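Endonuclease III (Geobacillus stearothermophilus, PDB 1ORN) is a DNA glycosylase of base excision repair that carries a [4Fe-4S] cluster, forms a covalent intermediate with DNA and probably removes oxidised pyrimidines. Local coordinates at residues Cys13-Met17 with Arg151-Cys155; Pro65-Ile69 with Cys97-Ile101; Ser196-Pro200 with Lys213-Lys217. Numbering follows the deposited sequence.

The three contacts illustrate how an all-helical repair enzyme is tied together over different chain distances. From the N terminus, helix 7-20 supplies the first half of contact 1, which closes after 133 intervening residues, at the C-terminal end of helix 143-152 and the turn beyond it. Nested inside, contact 2 joins helix 65-69 to helix 86-103 across 27 residues, on the opposite side of the chain's centre and about 40 Å away, centre to centre. Contact 3 follows in series, folding the loop 196-200 against helix 209-215 near the C terminus. Contacts 1 and 3 touch through Arg-151 and both border the iron-sulfur cluster, whereas contact 2 lies in the six-helix barrel domain, far from it.

Contact 1. Residues Cys13-Met17 with Arg151-Cys155. With SF4 (iron/sulfur cluster), chain F.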
# COMPACT_ATOMS: atom_id res chain seq x y z
N CYS C 13 11.73 -4.79 16.80
CA CYS C 13 10.42 -4.20 16.60
C CYS C 13 9.62 -4.98 15.57
O CYS C 13 8.44 -5.26 15.78
CB CYS C 13 10.55 -2.75 16.12
SG CYS C 13 11.10 -1.60 17.39
N LEU C 14 10.27 -5.33 14.47
CA LEU C 14 9.62 -6.08 13.41
C LEU C 14 9.24 -7.48 13.87
O LEU C 14 8.19 -8.01 13.48
CB LEU C 14 10.53 -6.16 12.19
CG LEU C 14 10.83 -4.80 11.55
CD1 LEU C 14 11.81 -4.97 10.41
CD2 LEU C 14 9.53 -4.17 11.07
N ASP C 15 10.08 -8.08 14.70
CA ASP C 15 9.82 -9.42 15.23
C ASP C 15 8.57 -9.40 16.10
O ASP C 15 7.79 -10.36 16.11
CB ASP C 15 11.02 -9.91 16.03
N GLU C 16 8.37 -8.31 16.83
CA GLU C 16 7.21 -8.18 17.72
C GLU C 16 5.93 -7.97 16.91
O GLU C 16 4.89 -8.54 17.22
CB GLU C 16 7.42 -7.01 18.68
CG GLU C 16 6.47 -7.01 19.87
CD GLU C 16 6.69 -8.19 20.81
OE1 GLU C 16 7.83 -8.37 21.29
OE2 GLU C 16 5.72 -8.94 21.07
N MET C 17 6.02 -7.14 15.87
CA MET C 17 4.86 -6.87 15.02
C MET C 17 4.37 -8.18 14.42
O MET C 17 3.18 -8.37 14.19
CB MET C 17 5.21 -5.91 13.89
CG MET C 17 5.65 -4.54 14.36
SD MET C 17 5.99 -3.42 12.96
CE MET C 17 6.78 -2.03 13.84
N ARG C 151 7.65 7.09 13.94
CA ARG C 151 7.34 7.12 15.37
C ARG C 151 8.32 6.25 16.16
O ARG C 151 8.82 6.66 17.21
CB ARG C 151 5.92 6.63 15.62
CG ARG C 151 4.85 7.63 15.25
CD ARG C 151 3.48 7.08 15.60
NE ARG C 151 2.44 8.10 15.48
CZ ARG C 151 1.14 7.86 15.59
NH1 ARG C 151 0.71 6.62 15.81
NH2 ARG C 151 0.27 8.85 15.48
N LEU C 152 8.59 5.06 15.65
CA LEU C 152 9.49 4.12 16.31
C LEU C 152 10.97 4.52 16.23
O LEU C 152 11.78 4.09 17.06
CB LEU C 152 9.31 2.73 15.70
CG LEU C 152 8.85 1.56 16.58
CD1 LEU C 152 8.26 2.04 17.91
CD2 LEU C 152 7.84 0.75 15.78
N GLY C 153 11.32 5.34 15.25
CA GLY C 153 12.70 5.75 15.12
C GLY C 153 13.50 4.91 14.14
O GLY C 153 14.72 4.83 14.24
N PHE C 154 12.81 4.28 13.20
CA PHE C 154 13.47 3.46 12.19
C PHE C 154 14.28 4.40 11.30
O PHE C 154 15.34 4.04 10.80
CB PHE C 154 12.42 2.74 11.33
CG PHE C 154 11.80 1.53 11.98
CD1 PHE C 154 11.88 1.32 13.35
CD2 PHE C 154 11.11 0.60 11.20
CE1 PHE C 154 11.27 0.21 13.94
CE2 PHE C 154 10.50 -0.51 11.78
CZ PHE C 154 10.58 -0.70 13.15
N CYS C 155 13.75 5.61 11.12
CA CYS C 155 14.38 6.63 10.29
C CYS C 155 14.07 7.99 10.90
O CYS C 155 13.41 8.08 11.93
CB CYS C 155 13.82 6.56 8.87
SG CYS C 155 12.03 6.81 8.82
FE1 SF4 F . 3.63 1.60 20.23
FE2 SF4 F . 3.06 3.34 18.17
FE3 SF4 F . 2.68 4.02 20.73
FE4 SF4 F . 5.18 3.71 19.75
S1 SF4 F . 3.70 5.35 19.16
S2 SF4 F . 4.42 3.11 21.73
S3 SF4 F . 4.81 2.09 18.27
S4 SF4 F . 1.54 2.45 19.67
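This is a buried, purely apolar contact in which the N-terminal helix 7-20 packs against the C-terminal end of helix 143-152 and the turn after it, beside the iron-sulfur cluster. The backbones stay apart, Cys-13 and Leu-152 being nearest with CA atoms 8.4 Å apart, and side chains fill the gap. Phe-154 turns its ring edge to Cys-13 and Leu-14: Cys-13 CB lies 3.6 Å from Phe-154 CZ, and Leu-14 CD2 lies 3.9 Å from Phe-154 CE2. The Cys-13 sulfur also approaches this edge, a sulfur-aromatic contact. One turn on, Met-17 CE reaches Leu-152 CD2 at 3.6 Å. Gly-153, just past the helix, takes a positive phi (96°), where a CB would press on Leu-152 O. Met-184 and Phe-187 of helix 177-191 also pack on Met-17. Leu-152 CD1 stands 3.5 Å from cluster atom S3, so one residue links this apolar packing to the wall of the [4Fe-4S] pocket, in keeping with the endonuclease III fold, whose N-terminal helix joins the cluster domain.

Contact 2. Residues Pro65-Ile69 with Cys97-Ile101; sequences PHDYI and CAMLI
Cys-97 lies against Pro-65, with Pro-65 CB 3.6 Å from Cys-97 CB and the carbonyl Pro-65 O 3.5 Å from the same Cys-97 CB. Both segments are helical, 65-69 a short helix and 97-101 part of the long helix 86-103. Their axes come within 9.0 Å, with a signed crossing angle of -137°, and the tightest point is Pro-65 to Cys-97, CA atoms 4.7 Å apart. Cys-97 (chi1 m) sends SG obliquely to the ring of Tyr-68 (chi1 m), 3.7 Å from Tyr-68 CD2, a sulfur-aromatic contact. Ile-69, with chi1 p, sets CG2 3.7 Å from Cys-97 CB and CD1 3.8 Å from Ile-101 CD1. The His-66 CB points away, yet the ring (chi1 m, chi2 72°) swings back, so that Ile-101 CD1 (chi1 m, chi2 t) sits over its face, a CH-pi contact 3.9 Å from the ring centroid. No hydrogen bond links the segments. Phe-34 of helix 33-43 also packs on Pro-65 and Cys-97. The whole is helix-helix packing within the all-helical HhH-GPD fold.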
# COMPACT_ATOMS: atom_id res chain seq x y z
N PRO C 65 -9.30 -4.34 -19.75
CA PRO C 65 -8.99 -2.94 -20.06
C PRO C 65 -9.88 -2.35 -21.17
O PRO C 65 -10.11 -1.15 -21.21
CB PRO C 65 -7.51 -2.98 -20.42
CG PRO C 65 -7.28 -4.39 -20.87
CD PRO C 65 -8.11 -5.19 -19.91
N HIS C 66 -10.39 -3.21 -22.05
CA HIS C 66 -11.25 -2.73 -23.13
C HIS C 66 -12.59 -2.24 -22.61
O HIS C 66 -13.22 -1.37 -23.21
CB HIS C 66 -11.48 -3.83 -24.16
CG HIS C 66 -10.22 -4.45 -24.67
ND1 HIS C 66 -9.44 -5.28 -23.90
CD2 HIS C 66 -9.58 -4.32 -25.85
CE1 HIS C 66 -8.37 -5.64 -24.58
NE2 HIS C 66 -8.43 -5.07 -25.77
N ASP C 67 -13.03 -2.81 -21.49
CA ASP C 67 -14.31 -2.40 -20.91
C ASP C 67 -14.23 -0.99 -20.35
O ASP C 67 -15.17 -0.21 -20.48
CB ASP C 67 -14.74 -3.37 -19.81
CG ASP C 67 -14.83 -4.81 -20.29
OD1 ASP C 67 -15.04 -5.02 -21.51
OD2 ASP C 67 -14.72 -5.72 -19.44
N TYR C 68 -13.10 -0.66 -19.71
CA TYR C 68 -12.92 0.67 -19.12
C TYR C 68 -12.82 1.79 -20.15
O TYR C 68 -13.30 2.90 -19.91
CB TYR C 68 -11.67 0.68 -18.23
CG TYR C 68 -11.83 -0.06 -16.92
CD1 TYR C 68 -12.51 0.51 -15.84
CD2 TYR C 68 -11.30 -1.34 -16.76
CE1 TYR C 68 -12.65 -0.18 -14.63
CE2 TYR C 68 -11.43 -2.03 -15.56
CZ TYR C 68 -12.11 -1.44 -14.50
OH TYR C 68 -12.20 -2.13 -13.31
N ILE C 69 -12.19 1.52 -21.29
CA ILE C 69 -12.03 2.53 -22.32
C ILE C 69 -13.20 2.59 -23.29
O ILE C 69 -13.23 3.43 -24.19
CB ILE C 69 -10.74 2.32 -23.15
CG1 ILE C 69 -10.87 1.07 -24.03
CG2 ILE C 69 -9.55 2.19 -22.22
CD1 ILE C 69 -9.67 0.83 -24.94
N CYS C 97 -5.48 1.75 -18.97
CA CYS C 97 -5.98 0.62 -19.75
C CYS C 97 -5.57 0.72 -21.22
O CYS C 97 -5.24 -0.29 -21.85
CB CYS C 97 -7.50 0.52 -19.61
SG CYS C 97 -8.00 -0.11 -17.97
N ALA C 98 -5.56 1.93 -21.75
CA ALA C 98 -5.16 2.13 -23.13
C ALA C 98 -3.68 1.77 -23.28
O ALA C 98 -3.27 1.20 -24.30
CB ALA C 98 -5.39 3.58 -23.55
N MET C 99 -2.87 2.07 -22.27
CA MET C 99 -1.44 1.80 -22.31
C MET C 99 -1.14 0.30 -22.20
O MET C 99 -0.21 -0.19 -22.82
CB MET C 99 -0.71 2.56 -21.19
CG MET C 99 0.80 2.63 -21.37
SD MET C 99 1.64 3.74 -20.19
CE MET C 99 0.70 5.23 -20.43
N LEU C 100 -1.93 -0.42 -21.41
CA LEU C 100 -1.72 -1.86 -21.28
C LEU C 100 -1.90 -2.50 -22.66
O LEU C 100 -1.13 -3.37 -23.07
CB LEU C 100 -2.74 -2.47 -20.30
CG LEU C 100 -2.60 -2.12 -18.81
CD1 LEU C 100 -3.69 -2.83 -18.00
CD2 LEU C 100 -1.22 -2.52 -18.33
N ILE C 101 -2.93 -2.05 -23.37
CA ILE C 101 -3.23 -2.56 -24.70
C ILE C 101 -2.15 -2.18 -25.72
O ILE C 101 -1.65 -3.03 -26.46
CB ILE C 101 -4.58 -2.01 -25.19
CG1 ILE C 101 -5.71 -2.54 -24.31
CG2 ILE C 101 -4.80 -2.38 -26.67
CD1 ILE C 101 -7.02 -1.81 -24.47

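Contact 3. Residues Ser196-Pro200 with Lys213-Lys217; sequences SPQCP and KRMRK. With SF4 (iron/sulfur cluster), chain F.
Residues 196-198 form a loop leading into a 3-10 segment that begins at Cys-199 and runs on past Pro-200, while 213-215 lie on helix 209-215. Pro-197 is extended (phi/psi -65°/142°). Gln-198, at -89°/50°, is the centre of an inverse gamma turn, spanned by a weak hydrogen bond of 3.1 Å from Cys-199 N to Pro-197 O. Within the 3-10 segment Cys-199 has -51°/-52° and Pro-200 -45°/-37°. On the other side, Lys-217 N donates to Arg-214 O at 2.8 Å. The backbones are nearest at Cys-199 and Met-215, their CA atoms 7.2 Å apart, and no hydrogen bond crosses between them.

Arg-214 (chi1 m, chi2 and chi3 t, chi4 -74°) extends toward Pro-197. Its guanidinium has Pro-197 CG over one face, 3.7 Å from Arg-214 NE, and Arg-214 CD lies 3.8 Å from Cys-199 SG. Arg-214 NE forms a salt bridge with Glu-210 OE1, while NH2 lies close to Arg-151 NH2. Met-215, with chi1 and chi2 both m and chi3 -91°, folds over the turn: its SD is 4.0 Å from Cys-199 CB and 3.7 Å from Pro-200 CG, and Met-215 CE is 3.5 Å from Pro-200 CA. Cys-199 (chi1 m) turns its SG to the cluster, binding FE3 at 2.5 Å, and Pro-197 CB lies 3.9 Å from cluster atom S4. The helix thus shields the outer flank of a cluster ligand. With Cys-192, Cys-202 and Cys-208, spaced by six, two and five residues, Cys-199 makes up the [4Fe-4S] motif of the endonuclease III family.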
# COMPACT_ATOMS: atom_id res chain seq x y z
N SER C 196 -5.42 7.41 17.33
CA SER C 196 -5.41 6.76 18.64
C SER C 196 -4.43 5.62 18.83
O SER C 196 -4.86 4.47 18.92
N PRO C 197 -3.12 5.90 18.91
CA PRO C 197 -2.17 4.80 19.10
C PRO C 197 -2.37 4.12 20.46
O PRO C 197 -2.65 4.79 21.45
CB PRO C 197 -0.81 5.50 18.96
CG PRO C 197 -1.09 6.88 19.44
CD PRO C 197 -2.43 7.19 18.81
N GLN C 198 -2.23 2.80 20.49
CA GLN C 198 -2.41 2.03 21.72
C GLN C 198 -1.11 1.89 22.52
O GLN C 198 -0.73 0.79 22.93
CB GLN C 198 -2.95 0.64 21.37
N CYS C 199 -0.45 3.02 22.76
CA CYS C 199 0.81 3.06 23.49
C CYS C 199 0.81 2.32 24.84
O CYS C 199 1.68 1.48 25.10
CB CYS C 199 1.24 4.52 23.71
SG CYS C 199 1.27 5.55 22.21
N PRO C 200 -0.17 2.61 25.71
CA PRO C 200 -0.26 1.97 27.03
C PRO C 200 -0.05 0.45 27.04
O PRO C 200 0.56 -0.09 27.96
CB PRO C 200 -1.65 2.36 27.50
CG PRO C 200 -1.79 3.74 26.94
CD PRO C 200 -1.27 3.58 25.53
N LYS C 213 6.77 9.79 24.69
CA LYS C 213 6.40 11.20 24.61
C LYS C 213 4.90 11.39 24.83
O LYS C 213 4.48 12.39 25.40
CB LYS C 213 6.81 11.77 23.24
CG LYS C 213 6.59 13.27 23.06
CD LYS C 213 5.13 13.62 22.80
N ARG C 214 4.11 10.43 24.38
CA ARG C 214 2.66 10.50 24.54
C ARG C 214 2.25 10.08 25.95
O ARG C 214 1.37 10.69 26.56
CB ARG C 214 1.96 9.60 23.51
CG ARG C 214 1.94 10.17 22.10
CD ARG C 214 1.44 9.14 21.09
NE ARG C 214 1.30 9.72 19.75
CZ ARG C 214 0.32 10.54 19.39
NH1 ARG C 214 -0.61 10.89 20.27
NH2 ARG C 214 0.27 11.02 18.15
N MET C 215 2.90 9.04 26.47
CA MET C 215 2.59 8.55 27.81
C MET C 215 2.87 9.64 28.85
O MET C 215 2.11 9.79 29.81
CB MET C 215 3.43 7.30 28.13
CG MET C 215 3.06 6.08 27.29
SD MET C 215 1.37 5.51 27.57
CE MET C 215 1.62 4.31 28.90
N ARG C 216 3.94 10.39 28.64
CA ARG C 216 4.31 11.47 29.55
C ARG C 216 3.23 12.54 29.52
O ARG C 216 3.15 13.39 30.40
CB ARG C 216 5.66 12.07 29.14
N LYS C 217 2.39 12.49 28.49
CA LYS C 217 1.32 13.46 28.35
C LYS C 217 -0.05 12.80 28.36
O LYS C 217 -0.92 13.16 29.15
FE1 SF4 F . 3.63 1.60 20.23
FE2 SF4 F . 3.06 3.34 18.17
FE3 SF4 F . 2.68 4.02 20.73
FE4 SF4 F . 5.18 3.71 19.75
S1 SF4 F . 3.70 5.35 19.16
S2 SF4 F . 4.42 3.11 21.73
S3 SF4 F . 4.81 2.09 18.27
S4 SF4 F . 1.54 2.45 19.67